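Bak protein (PDB 5VMN) probably inhibits apoptosis of infected host cells by exclusively sequestering Bim, as a viral member of the Bcl-2 family. Local coordinates at residues Ile9-Leu14 against Glu96-Phe101; Leu54-Asn59 against Leu72-Ile77. All blocks are in the same frame, centred on the assembly; numbering follows the deposited sequence.

From the N terminus, the chain runs through the short helix 11-16 and then helices 22-37 and 40-44 before reaching helix 53-60. This helix pairs with helix 68-84 in interaction 2, closing a tight hairpin with only 12 residues between the two segments. Helix 88-103 follows, and its segment Glu96-Phe101 returns to Ile9-Leu14 in interaction 1, closing a much wider loop that encloses the first without crossing it. The two centres lie 11 Å apart. Phe101 of helix 88-103 packs on Gly57 and Leu74, while Phe11 and Leu14 touch Leu75 of helix 68-84, tying the N-terminal segment and these helices into one core.

Interaction 1. Residues Ile9-Leu14 against Glu96-Phe101. With NO3 (nitrate ion), chain F; NO3 (nitrate ion), chain G.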
loop_
_atom_site.group_PDB
_atom_site.type_symbol
_atom_site.label_atom_id
_atom_site.label_comp_id
_atom_site.label_asym_id
_atom_site.label_seq_id
_atom_site.Cartn_x
_atom_site.Cartn_y
_atom_site.Cartn_z
ATOM N N ILE A 9 5.970 3.869 6.658
ATOM C CA ILE A 9 4.838 4.628 6.157
ATOM C C ILE A 9 3.700 4.473 7.146
ATOM O O ILE A 9 3.396 3.365 7.599
ATOM C CB ILE A 9 4.394 4.170 4.752
ATOM C CG1 ILE A 9 5.514 4.356 3.745
ATOM C CG2 ILE A 9 3.164 4.948 4.289
ATOM C CD1 ILE A 9 5.958 5.799 3.565
ATOM N N ASN A 10 3.041 5.579 7.434
ATOM C CA ASN A 10 1.846 5.570 8.272
ATOM C C ASN A 10 0.667 5.212 7.385
ATOM O O ASN A 10 0.070 6.097 6.768
ATOM C CB ASN A 10 1.642 6.941 8.897
ATOM C CG ASN A 10 0.520 6.964 9.909
ATOM O OD1 ASN A 10 -0.323 6.083 9.939
ATOM N ND2 ASN A 10 0.511 7.996 10.755
ATOM N N PHE A 11 0.320 3.917 7.326
ATOM C CA PHE A 11 -0.701 3.469 6.370
ATOM C C PHE A 11 -2.090 3.958 6.755
ATOM O O PHE A 11 -2.914 4.229 5.880
ATOM C CB PHE A 11 -0.690 1.938 6.222
ATOM C CG PHE A 11 0.600 1.400 5.612
ATOM C CD1 PHE A 11 0.897 1.613 4.278
ATOM C CD2 PHE A 11 1.525 0.725 6.386
ATOM C CE1 PHE A 11 2.089 1.147 3.728
ATOM C CE2 PHE A 11 2.707 0.261 5.840
ATOM C CZ PHE A 11 2.984 0.473 4.504
ATOM N N SER A 12 -2.369 4.110 8.042
ATOM C CA SER A 12 -3.642 4.696 8.437
ATOM C C SER A 12 -3.773 6.134 7.941
ATOM O O SER A 12 -4.817 6.518 7.400
ATOM C CB SER A 12 -3.790 4.635 9.957
ATOM O OG SER A 12 -5.033 5.162 10.343
ATOM N N ALA A 13 -2.721 6.947 8.100
ATOM C CA ALA A 13 -2.780 8.307 7.578
ATOM C C ALA A 13 -2.887 8.299 6.064
ATOM O O ALA A 13 -3.627 9.095 5.483
ATOM C CB ALA A 13 -1.545 9.109 8.008
ATOM N N LEU A 14 -2.158 7.400 5.411
ATOM C CA LEU A 14 -2.205 7.312 3.960
ATOM C C LEU A 14 -3.623 7.084 3.478
ATOM O O LEU A 14 -4.090 7.751 2.552
ATOM C CB LEU A 14 -1.305 6.182 3.481
ATOM C CG LEU A 14 -1.241 5.926 1.957
ATOM C CD1 LEU A 14 -0.471 6.964 1.248
ATOM C CD2 LEU A 14 -0.607 4.579 1.683
ATOM N N GLU A 96 -4.156 -3.068 9.098
ATOM C CA GLU A 96 -3.346 -4.126 9.692
ATOM C C GLU A 96 -2.920 -5.142 8.652
ATOM O O GLU A 96 -1.795 -5.649 8.712
ATOM C CB GLU A 96 -4.118 -4.829 10.818
ATOM C CG GLU A 96 -4.515 -3.919 11.954
ATOM C CD GLU A 96 -5.390 -4.613 12.996
ATOM O OE1 GLU A 96 -5.216 -4.280 14.179
ATOM O OE2 GLU A 96 -6.237 -5.474 12.642
ATOM N N GLN A 97 -3.809 -5.459 7.696
ATOM C CA GLN A 97 -3.454 -6.376 6.621
ATOM C C GLN A 97 -2.299 -5.803 5.796
ATOM O O GLN A 97 -1.351 -6.520 5.443
ATOM C CB GLN A 97 -4.685 -6.641 5.731
ATOM C CG GLN A 97 -5.814 -7.485 6.378
ATOM C CD GLN A 97 -7.149 -7.537 5.559
ATOM O OE1 GLN A 97 -7.220 -7.096 4.421
ATOM N NE2 GLN A 97 -8.200 -8.043 6.182
ATOM N N LEU A 98 -2.359 -4.505 5.498
ATOM C CA LEU A 98 -1.282 -3.841 4.760
ATOM C C LEU A 98 0.027 -3.905 5.520
ATOM O O LEU A 98 1.071 -4.264 4.962
ATOM C CB LEU A 98 -1.636 -2.381 4.511
ATOM C CG LEU A 98 -2.082 -1.955 3.147
ATOM C CD1 LEU A 98 -2.183 -0.455 3.144
ATOM C CD2 LEU A 98 -1.148 -2.420 2.084
ATOM N N GLU A 99 -0.006 -3.540 6.801
ATOM C CA GLU A 99 1.213 -3.578 7.597
ATOM C C GLU A 99 1.810 -4.977 7.608
ATOM O O GLU A 99 3.031 -5.140 7.474
ATOM C CB GLU A 99 0.921 -3.099 9.016
ATOM C CG GLU A 99 0.525 -1.632 9.072
ATOM C CD GLU A 99 -0.142 -1.228 10.376
ATOM O OE1 GLU A 99 -0.760 -2.088 11.034
ATOM O OE2 GLU A 99 -0.054 -0.040 10.743
ATOM N N ARG A 100 0.962 -6.003 7.748
ATOM C CA ARG A 100 1.449 -7.374 7.781
ATOM C C ARG A 100 2.165 -7.721 6.482
ATOM O O ARG A 100 3.212 -8.386 6.499
ATOM C CB ARG A 100 0.272 -8.333 8.050
ATOM C CG ARG A 100 0.566 -9.579 8.867
ATOM C CD ARG A 100 -0.705 -10.102 9.576
ATOM N NE ARG A 100 -1.845 -10.130 8.656
ATOM C CZ ARG A 100 -3.062 -9.631 8.899
ATOM N NH1 ARG A 100 -3.365 -9.052 10.058
ATOM N NH2 ARG A 100 -3.993 -9.720 7.959
ATOM N N PHE A 101 1.627 -7.273 5.344
ATOM C CA PHE A 101 2.279 -7.560 4.074
ATOM C C PHE A 101 3.676 -6.958 4.041
ATOM O O PHE A 101 4.641 -7.621 3.645
ATOM C CB PHE A 101 1.459 -7.021 2.899
ATOM C CG PHE A 101 2.179 -7.121 1.579
ATOM C CD1 PHE A 101 2.315 -8.349 0.958
ATOM C CD2 PHE A 101 2.771 -6.014 1.002
ATOM C CE1 PHE A 101 2.986 -8.473 -0.230
ATOM C CE2 PHE A 101 3.442 -6.123 -0.205
ATOM C CZ PHE A 101 3.554 -7.362 -0.819
HETATM N N NO3 F . 0.093 2.608 10.320
HETATM O O1 NO3 F . 0.387 3.196 11.400
HETATM O O2 NO3 F . -1.102 2.593 9.915
HETATM O O3 NO3 F . 0.996 2.030 9.649
HETATM N N NO3 G . 6.629 -0.019 5.553
HETATM O O1 NO3 G . 6.173 -0.674 6.534
HETATM O O2 NO3 G . 6.414 1.223 5.493
HETATM O O3 NO3 G . 7.292 -0.595 4.637
#
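Phe11 meets helix 88-103 through Leu98 and Glu99. The apolar part is small: Leu98 CD1 lies 3.9 Å from Phe11 CD1, and further along the same side of the ring the methylene Glu99 CG touches Phe11 CD2 at 3.7 Å. Phe11 CG, anti to the carbonyl carbon (chi1 -65°), carries the ring from the start of helix 11-16 toward helix 88-103. The Glu99 chain runs alongside the Phe11 side chain, pointing the other way, its carboxylate plane steeply inclined to the ring. Phe11 also meets the nearly parallel ring of Phe102 and touches Leu75 of helix 68-84, which corresponds to the central helix of the Bcl-2 fold; the contact thus fastens the N-terminal segment against helices 68-84 and 88-103.

At the start of helix 11-16, Asn10 is the N-cap, with OD1 accepting from Ala13 N at 3.1 Å in an almost straight bond (169°), the donor well above the carbonyl plane. Two further amides of this first turn hold the nitrate of chain F: Ser12 N gives O2 a 2.7 Å bond and Phe11 N gives O3 a longer one. Glu99, extended beyond CG, brings OE2 to 2.6 Å from O3 of the same nitrate, short enough to suggest a shared proton, though the nitrate sits very close. Ile9 N donates to O2 of the chain G nitrate at 2.9 Å; both ions probably come from the crystallisation liquor.

Interaction 2. Residues Leu54-Asn59 against Leu72-Ile77; sequences LEIGNN and LILLGI
A 2.8 Å backbone bond from Asn59 N to Glu55 O, the shortest polar link here, belongs to the helical turn that presents Ile56 and Gly57 to Leu74 and Ile77. No hydrogen bond joins the two segments, and the contact is van der Waals packing. Ile56 and Leu74 carry it about equally. Both methyls of Leu74 settle on the backbone of Gly57, CD1 lying 3.7 Å from Gly57 N and CD2 3.9 Å from Gly57 CA. Having no side chain, Gly57 allows this approach, and its CA comes within 6.2 Å of Leu74 CA. The CB of Leu74 is directed neither at helix 53-60 nor away from it; with CG anti to the backbone N (chi1 173°), the branch swings onto the glycine. Ile56 meets two partners with different branches. Its CG2 touches Leu74 CD1 at 3.8 Å, while CD1, at the end of the other branch, reaches Ile77 CG2 at 4.0 Å.

The helix segments run nearly antiparallel, at 158°, with axes 10.1 Å apart, consistent with the antiparallel pairing of the central helix with the helix before it in Bcl-2 proteins. Phe47, from a loop, touches both Ile56 and Ile77. Phe101 of helix 88-103 packs on Leu54, Asn58 and Leu74, covering another side of the pair, and Leu75 turns from helix 68-84 to Ile27 and Met31 of helix 22-37.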
loop_
_atom_site.group_PDB
_atom_site.type_symbol
_atom_site.label_atom_id
_atom_site.label_comp_id
_atom_site.label_asym_id
_atom_site.label_seq_id
_atom_site.Cartn_x
_atom_site.Cartn_y
_atom_site.Cartn_z
ATOM N N LEU A 54 -3.432 -8.845 2.549
ATOM C CA LEU A 54 -2.248 -9.694 2.590
ATOM C C LEU A 54 -2.238 -10.670 1.424
ATOM O O LEU A 54 -1.218 -10.826 0.740
ATOM C CB LEU A 54 -2.178 -10.433 3.927
ATOM C CG LEU A 54 -1.028 -11.410 4.091
ATOM C CD1 LEU A 54 0.291 -10.674 3.937
ATOM C CD2 LEU A 54 -1.134 -12.062 5.459
ATOM N N GLU A 55 -3.381 -11.286 1.144
ATOM C CA GLU A 55 -3.490 -12.196 0.012
ATOM C C GLU A 55 -3.224 -11.466 -1.293
ATOM O O GLU A 55 -2.515 -11.978 -2.166
ATOM C CB GLU A 55 -4.878 -12.835 -0.025
ATOM C CG GLU A 55 -5.060 -13.766 -1.185
ATOM C CD GLU A 55 -6.387 -14.506 -1.159
ATOM O OE1 GLU A 55 -6.914 -14.815 -2.249
ATOM O OE2 GLU A 55 -6.890 -14.773 -0.049
ATOM N N ILE A 56 -3.801 -10.275 -1.453
ATOM C CA ILE A 56 -3.609 -9.525 -2.700
ATOM C C ILE A 56 -2.143 -9.166 -2.893
ATOM O O ILE A 56 -1.590 -9.342 -3.983
ATOM C CB ILE A 56 -4.484 -8.265 -2.710
ATOM C CG1 ILE A 56 -5.958 -8.658 -2.713
ATOM C CG2 ILE A 56 -4.185 -7.433 -3.974
ATOM C CD1 ILE A 56 -6.882 -7.479 -2.496
ATOM N N GLY A 57 -1.480 -8.706 -1.829
ATOM C CA GLY A 57 -0.065 -8.373 -1.935
ATOM C C GLY A 57 0.777 -9.587 -2.271
ATOM O O GLY A 57 1.648 -9.533 -3.142
ATOM N N ASN A 58 0.500 -10.712 -1.629
ATOM C CA ASN A 58 1.243 -11.911 -1.960
ATOM C C ASN A 58 0.904 -12.403 -3.359
ATOM O O ASN A 58 1.765 -12.978 -4.029
ATOM C CB ASN A 58 1.007 -12.989 -0.908
ATOM C CG ASN A 58 1.778 -12.702 0.374
ATOM O OD1 ASN A 58 2.716 -11.903 0.377
ATOM N ND2 ASN A 58 1.390 -13.345 1.454
ATOM N N ASN A 59 -0.306 -12.151 -3.854
ATOM C CA ASN A 59 -0.576 -12.502 -5.248
ATOM C C ASN A 59 0.323 -11.682 -6.178
ATOM O O ASN A 59 0.826 -12.191 -7.184
ATOM C CB ASN A 59 -2.038 -12.233 -5.632
ATOM C CG ASN A 59 -3.040 -13.147 -4.981
ATOM O OD1 ASN A 59 -2.732 -14.245 -4.549
ATOM N ND2 ASN A 59 -4.298 -12.696 -4.959
ATOM N N LEU A 72 2.458 0.319 -5.715
ATOM C CA LEU A 72 1.470 1.379 -5.781
ATOM C C LEU A 72 0.107 0.835 -6.211
ATOM O O LEU A 72 -0.923 1.357 -5.772
ATOM C CB LEU A 72 1.953 2.489 -6.718
ATOM C CG LEU A 72 3.141 3.292 -6.176
ATOM C CD1 LEU A 72 3.748 4.149 -7.300
ATOM C CD2 LEU A 72 2.718 4.174 -5.032
ATOM N N ILE A 73 0.085 -0.217 -7.027
ATOM C CA ILE A 73 -1.187 -0.877 -7.357
ATOM C C ILE A 73 -1.785 -1.484 -6.099
ATOM O O ILE A 73 -2.972 -1.315 -5.817
ATOM C CB ILE A 73 -0.987 -1.915 -8.460
ATOM C CG1 ILE A 73 -0.720 -1.226 -9.806
ATOM C CG2 ILE A 73 -2.194 -2.848 -8.559
ATOM C CD1 ILE A 73 -0.245 -2.181 -10.874
ATOM N N LEU A 74 -0.964 -2.150 -5.274
ATOM C CA LEU A 74 -1.493 -2.723 -4.035
ATOM C C LEU A 74 -2.059 -1.637 -3.130
ATOM O O LEU A 74 -3.145 -1.790 -2.539
ATOM C CB LEU A 74 -0.389 -3.507 -3.319
ATOM C CG LEU A 74 -0.784 -4.004 -1.931
ATOM C CD1 LEU A 74 -1.897 -5.034 -2.038
ATOM C CD2 LEU A 74 0.439 -4.565 -1.192
ATOM N N LEU A 75 -1.338 -0.527 -2.988
ATOM C CA LEU A 75 -1.858 0.547 -2.168
ATOM C C LEU A 75 -3.163 1.091 -2.745
ATOM O O LEU A 75 -4.090 1.410 -1.995
ATOM C CB LEU A 75 -0.805 1.657 -2.039
ATOM C CG LEU A 75 0.487 1.271 -1.331
ATOM C CD1 LEU A 75 1.430 2.471 -1.338
ATOM C CD2 LEU A 75 0.218 0.855 0.076
ATOM N N GLY A 76 -3.232 1.259 -4.063
ATOM C CA GLY A 76 -4.422 1.833 -4.655
ATOM C C GLY A 76 -5.634 0.945 -4.465
ATOM O O GLY A 76 -6.746 1.433 -4.280
ATOM N N ILE A 77 -5.436 -0.367 -4.568
ATOM C CA ILE A 77 -6.514 -1.321 -4.269
ATOM C C ILE A 77 -6.915 -1.209 -2.804
ATOM O O ILE A 77 -8.104 -1.173 -2.460
ATOM C CB ILE A 77 -6.068 -2.749 -4.623
ATOM C CG1 ILE A 77 -5.923 -2.906 -6.127
ATOM C CG2 ILE A 77 -7.100 -3.795 -4.128
ATOM C CD1 ILE A 77 -5.136 -4.100 -6.495
#